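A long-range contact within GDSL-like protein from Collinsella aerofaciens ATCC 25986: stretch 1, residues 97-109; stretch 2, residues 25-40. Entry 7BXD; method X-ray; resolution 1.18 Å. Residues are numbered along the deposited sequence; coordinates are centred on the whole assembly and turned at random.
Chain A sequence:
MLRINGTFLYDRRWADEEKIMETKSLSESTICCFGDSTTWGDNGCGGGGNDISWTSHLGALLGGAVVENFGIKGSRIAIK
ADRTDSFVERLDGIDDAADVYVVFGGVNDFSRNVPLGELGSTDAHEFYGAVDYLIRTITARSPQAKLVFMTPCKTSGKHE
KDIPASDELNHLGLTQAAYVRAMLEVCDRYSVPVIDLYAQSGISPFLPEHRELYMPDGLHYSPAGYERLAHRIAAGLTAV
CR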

# COMPACT_ATOMS: atom_id res chain seq x y z
N ALA A 97 -14.69 4.04 -11.25
CA ALA A 97 -15.88 4.79 -10.87
C ALA A 97 -16.02 4.97 -9.36
O ALA A 97 -17.06 5.43 -8.91
CB ALA A 97 -17.12 4.11 -11.44
N ALA A 98 -14.99 4.64 -8.57
CA ALA A 98 -15.10 4.78 -7.13
C ALA A 98 -15.01 6.26 -6.72
O ALA A 98 -14.51 7.12 -7.46
CB ALA A 98 -14.00 3.99 -6.44
N ASP A 99 -15.45 6.53 -5.50
CA ASP A 99 -15.38 7.89 -4.94
C ASP A 99 -14.05 8.19 -4.29
O ASP A 99 -13.63 9.35 -4.27
CB ASP A 99 -16.50 8.05 -3.91
CG ASP A 99 -17.86 7.76 -4.51
OD1 ASP A 99 -18.27 8.48 -5.44
OD2 ASP A 99 -18.50 6.80 -4.07
N VAL A 100 -13.39 7.17 -3.73
CA VAL A 100 -12.09 7.34 -3.08
C VAL A 100 -11.20 6.21 -3.56
O VAL A 100 -11.64 5.05 -3.62
CB VAL A 100 -12.26 7.26 -1.54
CG1 VAL A 100 -10.93 7.44 -0.80
CG2 VAL A 100 -13.30 8.27 -1.02
N TYR A 101 -9.95 6.55 -3.87
CA TYR A 101 -8.90 5.57 -4.17
C TYR A 101 -7.89 5.60 -3.04
O TYR A 101 -7.39 6.68 -2.67
CB TYR A 101 -8.19 5.88 -5.49
CG TYR A 101 -9.13 5.53 -6.62
CD1 TYR A 101 -10.14 6.39 -6.98
CD2 TYR A 101 -9.09 4.25 -7.23
CE1 TYR A 101 -11.10 6.02 -7.94
CE2 TYR A 101 -10.04 3.86 -8.16
CZ TYR A 101 -11.05 4.75 -8.50
OH TYR A 101 -12.03 4.40 -9.39
N VAL A 102 -7.58 4.42 -2.50
CA VAL A 102 -6.57 4.25 -1.44
C VAL A 102 -5.47 3.39 -2.04
O VAL A 102 -5.71 2.22 -2.36
CB VAL A 102 -7.18 3.60 -0.19
CG1 VAL A 102 -6.10 3.37 0.85
CG2 VAL A 102 -8.31 4.47 0.39
N VAL A 103 -4.27 3.97 -2.22
CA VAL A 103 -3.15 3.26 -2.86
C VAL A 103 -2.13 2.94 -1.77
O VAL A 103 -1.61 3.86 -1.13
CB VAL A 103 -2.52 4.10 -3.99
CG1 VAL A 103 -1.39 3.30 -4.63
CG2 VAL A 103 -3.58 4.52 -5.02
N PHE A 104 -1.84 1.65 -1.58
CA PHE A 104 -1.03 1.17 -0.47
C PHE A 104 -0.03 0.17 -1.04
O PHE A 104 -0.41 -0.96 -1.36
CB PHE A 104 -2.00 0.52 0.51
CG PHE A 104 -1.39 -0.07 1.78
CD1 PHE A 104 -0.24 0.44 2.38
CD2 PHE A 104 -2.06 -1.14 2.40
CE1 PHE A 104 0.23 -0.09 3.57
CE2 PHE A 104 -1.58 -1.68 3.59
CZ PHE A 104 -0.43 -1.16 4.17
N GLY A 105 1.21 0.59 -1.25
CA GLY A 105 2.20 -0.29 -1.85
C GLY A 105 3.59 0.25 -1.62
O GLY A 105 3.78 1.32 -1.02
N GLY A 106 4.58 -0.50 -2.13
CA GLY A 106 5.97 -0.08 -2.13
C GLY A 106 6.90 -1.02 -1.40
O GLY A 106 8.12 -0.96 -1.64
N VAL A 107 6.40 -1.91 -0.54
CA VAL A 107 7.34 -2.78 0.15
C VAL A 107 8.02 -3.71 -0.85
O VAL A 107 9.19 -4.09 -0.65
CB VAL A 107 6.71 -3.54 1.35
CG1 VAL A 107 5.78 -4.67 0.88
CG2 VAL A 107 7.79 -4.08 2.29
N ASN A 108 7.32 -4.10 -1.92
CA ASN A 108 7.96 -4.98 -2.91
C ASN A 108 8.96 -4.22 -3.79
O ASN A 108 9.96 -4.80 -4.23
CB ASN A 108 6.94 -5.72 -3.75
CG ASN A 108 6.12 -6.67 -2.91
OD1 ASN A 108 6.66 -7.34 -2.02
ND2 ASN A 108 4.82 -6.76 -3.19
N ASP A 109 8.71 -2.94 -4.06
CA ASP A 109 9.70 -2.14 -4.78
C ASP A 109 11.01 -2.10 -4.01
O ASP A 109 12.09 -2.21 -4.60
CB ASP A 109 9.15 -0.73 -5.03
CG ASP A 109 7.85 -0.76 -5.81
OD1 ASP A 109 6.83 -1.15 -5.19
OD2 ASP A 109 7.88 -0.41 -7.02
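Stretch 2 25-40: SLSESTICCFGDSTTW

Stretch 2 lies beside stretch 1 as a neighbouring parallel β-strand, and beyond the strands, waters around Asp36 link the two stretches. Residues 30-35 form the strand of stretch 2. They run in the same direction as the strand that begins at Val100, with a signed crossing angle of -20° and a closest approach of the axes of 4.7 Å. Before the strand, residues 25-29 are loop or turn. After it, Asp36 leads into a helix that starts at Ser37.

The register is regular. Ile31 lies beside Val100, Cys32 beside Tyr101, Cys33 beside Val102 and Phe34 beside Val103, with CA-CA distances of 4.7 to 4.9 Å. The backbone hydrogen bonds pass back and forth, as expected for parallel strands. Val100 N donates to Thr30 O at 3.1 Å, and Cys32 N donates to Val100 O at 2.8 Å. Val102 N then donates to Cys32 O at 2.9 Å, and Phe34 N to Val102 O at 2.8 Å. The ladder closes with Phe104 N to Phe34 O at 3.0 Å.

The start of the pairing is reinforced by Asp99. Its OD2 accepts from Thr30 N at 2.8 Å, and the bond is nearly straight. Asp99 N donates to Thr30 O at 2.9 Å, so this carbonyl receives two backbone NH groups. Thr30 is thereby held through both its NH and its carbonyl.

Side chains alternate between the two faces of the sheet. On one face, Ile31 CG2 packs against Val102 CG2 at 3.8 Å, and Ile31 CG1 lies 4.2 Å from Val100 CB. Leu26 extends this apolar patch from the preceding turn, with its CD2 4.1 Å from Val100 CG2. On the other face, Cys32 CB sits 3.5 Å from Tyr101 CE2 and 3.7 Å from Ala98 CB. Phe34 follows on this face, and Val103 CG2 meets the edge of its ring, 4.4 Å from Phe34 CD2.

Gly35 passes close to stretch 1, with its CA 3.2 Å from Phe104 O. A CB here would be tight against that carbonyl and would clash with Thr39 OG1. The Phe104 ring reaches the start of the helix: Thr38 OG1 lies over one face of the ring, 3.5 Å from Phe104 CE2.

Asp36 caps this helix, its OD1 accepting from Thr38 N at 2.9 Å. Its OD2 faces the turn at Gly105 and Gly106, with Val107 CG1 3.8 Å away. Water fills the gaps. Water 1 accepts from Asp36 N at 2.9 Å and donates to Phe104 O at 2.7 Å. Water 2 donates to Asp36 OD2 at 2.7 Å and accepts from Gly106 N at 2.9 Å. Water 3 donates to Asp36 OD2 at 2.8 Å and accepts from Val107 N at 3.0 Å. The contact buries 863 Å² in all, both sides summed.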

# COMPACT_ATOMS: atom_id res chain seq x y z
N SER A 25 -19.90 11.98 1.48
CA SER A 25 -19.31 11.58 2.75
C SER A 25 -18.75 10.16 2.65
O SER A 25 -19.08 9.40 1.74
CB SER A 25 -20.36 11.62 3.85
OG SER A 25 -21.26 10.54 3.73
N LEU A 26 -17.86 9.81 3.59
CA LEU A 26 -17.23 8.50 3.53
C LEU A 26 -18.27 7.39 3.68
O LEU A 26 -18.16 6.34 3.02
CB LEU A 26 -16.13 8.34 4.59
CG LEU A 26 -14.77 8.96 4.30
CD1 LEU A 26 -13.81 8.70 5.46
CD2 LEU A 26 -14.24 8.40 2.99
N SER A 27 -19.26 7.59 4.55
CA SER A 27 -20.23 6.54 4.81
C SER A 27 -21.06 6.22 3.58
O SER A 27 -21.67 5.14 3.53
CB SER A 27 -21.16 6.94 5.95
OG SER A 27 -21.85 8.15 5.63
N GLU A 28 -21.11 7.14 2.62
CA GLU A 28 -21.86 6.96 1.38
C GLU A 28 -20.95 6.68 0.20
O GLU A 28 -21.41 6.68 -0.94
CB GLU A 28 -22.72 8.20 1.10
N SER A 29 -19.67 6.45 0.44
CA SER A 29 -18.70 6.36 -0.64
C SER A 29 -18.41 4.91 -1.01
O SER A 29 -18.49 4.01 -0.16
CB SER A 29 -17.38 7.02 -0.23
OG SER A 29 -17.46 8.45 -0.25
N THR A 30 -18.00 4.72 -2.27
CA THR A 30 -17.31 3.50 -2.68
C THR A 30 -15.80 3.77 -2.65
O THR A 30 -15.33 4.74 -3.26
CB THR A 30 -17.75 3.08 -4.09
OG1 THR A 30 -19.14 2.76 -4.05
CG2 THR A 30 -17.00 1.85 -4.60
N ILE A 31 -15.06 2.90 -1.96
CA ILE A 31 -13.64 3.09 -1.69
C ILE A 31 -12.88 1.96 -2.39
O ILE A 31 -13.07 0.78 -2.04
CB ILE A 31 -13.35 3.09 -0.18
CG1 ILE A 31 -14.20 4.17 0.52
CG2 ILE A 31 -11.86 3.30 0.07
CD1 ILE A 31 -14.07 4.18 2.04
N CYS A 32 -12.03 2.31 -3.35
CA CYS A 32 -11.25 1.33 -4.11
C CYS A 32 -9.85 1.22 -3.50
O CYS A 32 -9.09 2.19 -3.53
CB CYS A 32 -11.19 1.76 -5.57
SG CYS A 32 -10.24 0.64 -6.59
N CYS A 33 -9.54 0.04 -2.93
CA CYS A 33 -8.27 -0.20 -2.23
C CYS A 33 -7.32 -0.94 -3.18
O CYS A 33 -7.51 -2.15 -3.44
CB CYS A 33 -8.53 -0.98 -0.94
SG CYS A 33 -9.65 -0.08 0.17
N PHE A 34 -6.31 -0.23 -3.68
CA PHE A 34 -5.39 -0.73 -4.69
C PHE A 34 -4.08 -1.02 -3.95
O PHE A 34 -3.47 -0.10 -3.37
CB PHE A 34 -5.24 0.39 -5.72
CG PHE A 34 -4.48 0.04 -6.97
CD1 PHE A 34 -4.51 -1.24 -7.53
CD2 PHE A 34 -3.79 1.06 -7.65
CE1 PHE A 34 -3.86 -1.50 -8.73
CE2 PHE A 34 -3.15 0.80 -8.87
CZ PHE A 34 -3.19 -0.48 -9.42
N GLY A 35 -3.67 -2.29 -3.92
CA GLY A 35 -2.54 -2.66 -3.09
C GLY A 35 -1.87 -3.96 -3.50
O GLY A 35 -2.12 -4.50 -4.59
N ASP A 36 -1.01 -4.44 -2.60
CA ASP A 36 -0.20 -5.65 -2.82
C ASP A 36 -0.74 -6.77 -1.90
O ASP A 36 -1.95 -6.82 -1.64
CB ASP A 36 1.29 -5.31 -2.70
CG ASP A 36 1.69 -4.77 -1.32
OD1 ASP A 36 0.97 -5.05 -0.32
OD2 ASP A 36 2.70 -4.05 -1.26
N SER A 37 0.14 -7.66 -1.44
CA SER A 37 -0.28 -8.71 -0.52
C SER A 37 -0.97 -8.15 0.72
O SER A 37 -1.81 -8.84 1.33
CB SER A 37 0.91 -9.54 -0.03
OG SER A 37 1.77 -9.92 -1.08
N THR A 38 -0.53 -6.97 1.18
CA THR A 38 -1.06 -6.37 2.40
C THR A 38 -2.40 -5.69 2.21
O THR A 38 -2.97 -5.19 3.18
CB THR A 38 -0.02 -5.41 3.03
OG1 THR A 38 0.30 -4.31 2.14
CG2 THR A 38 1.25 -6.16 3.42
N THR A 39 -2.92 -5.69 0.97
CA THR A 39 -4.32 -5.42 0.70
C THR A 39 -5.07 -6.69 0.33
O THR A 39 -6.19 -6.91 0.81
CB THR A 39 -4.48 -4.35 -0.41
OG1 THR A 39 -3.96 -3.10 0.08
CG2 THR A 39 -5.93 -4.14 -0.77
N TRP A 40 -4.48 -7.58 -0.50
CA TRP A 40 -5.16 -8.83 -0.85
C TRP A 40 -5.60 -9.58 0.40
O TRP A 40 -6.69 -10.18 0.43
CB TRP A 40 -4.23 -9.71 -1.68
CG TRP A 40 -4.94 -10.95 -2.19
CD1 TRP A 40 -5.76 -11.03 -3.27
CD2 TRP A 40 -4.89 -12.28 -1.61
NE1 TRP A 40 -6.23 -12.32 -3.41
CE2 TRP A 40 -5.72 -13.10 -2.41
CE3 TRP A 40 -4.22 -12.83 -0.52
CZ2 TRP A 40 -5.91 -14.46 -2.12
CZ3 TRP A 40 -4.39 -14.19 -0.24
CH2 TRP A 40 -5.25 -14.98 -1.03
O HOH W 1 -1.27 -3.12 0.01
O HOH W 2 4.54 -3.26 -3.08
O HOH W 3 3.62 -2.12 0.48
O HOH W 4 -5.23 -0.45 -0.60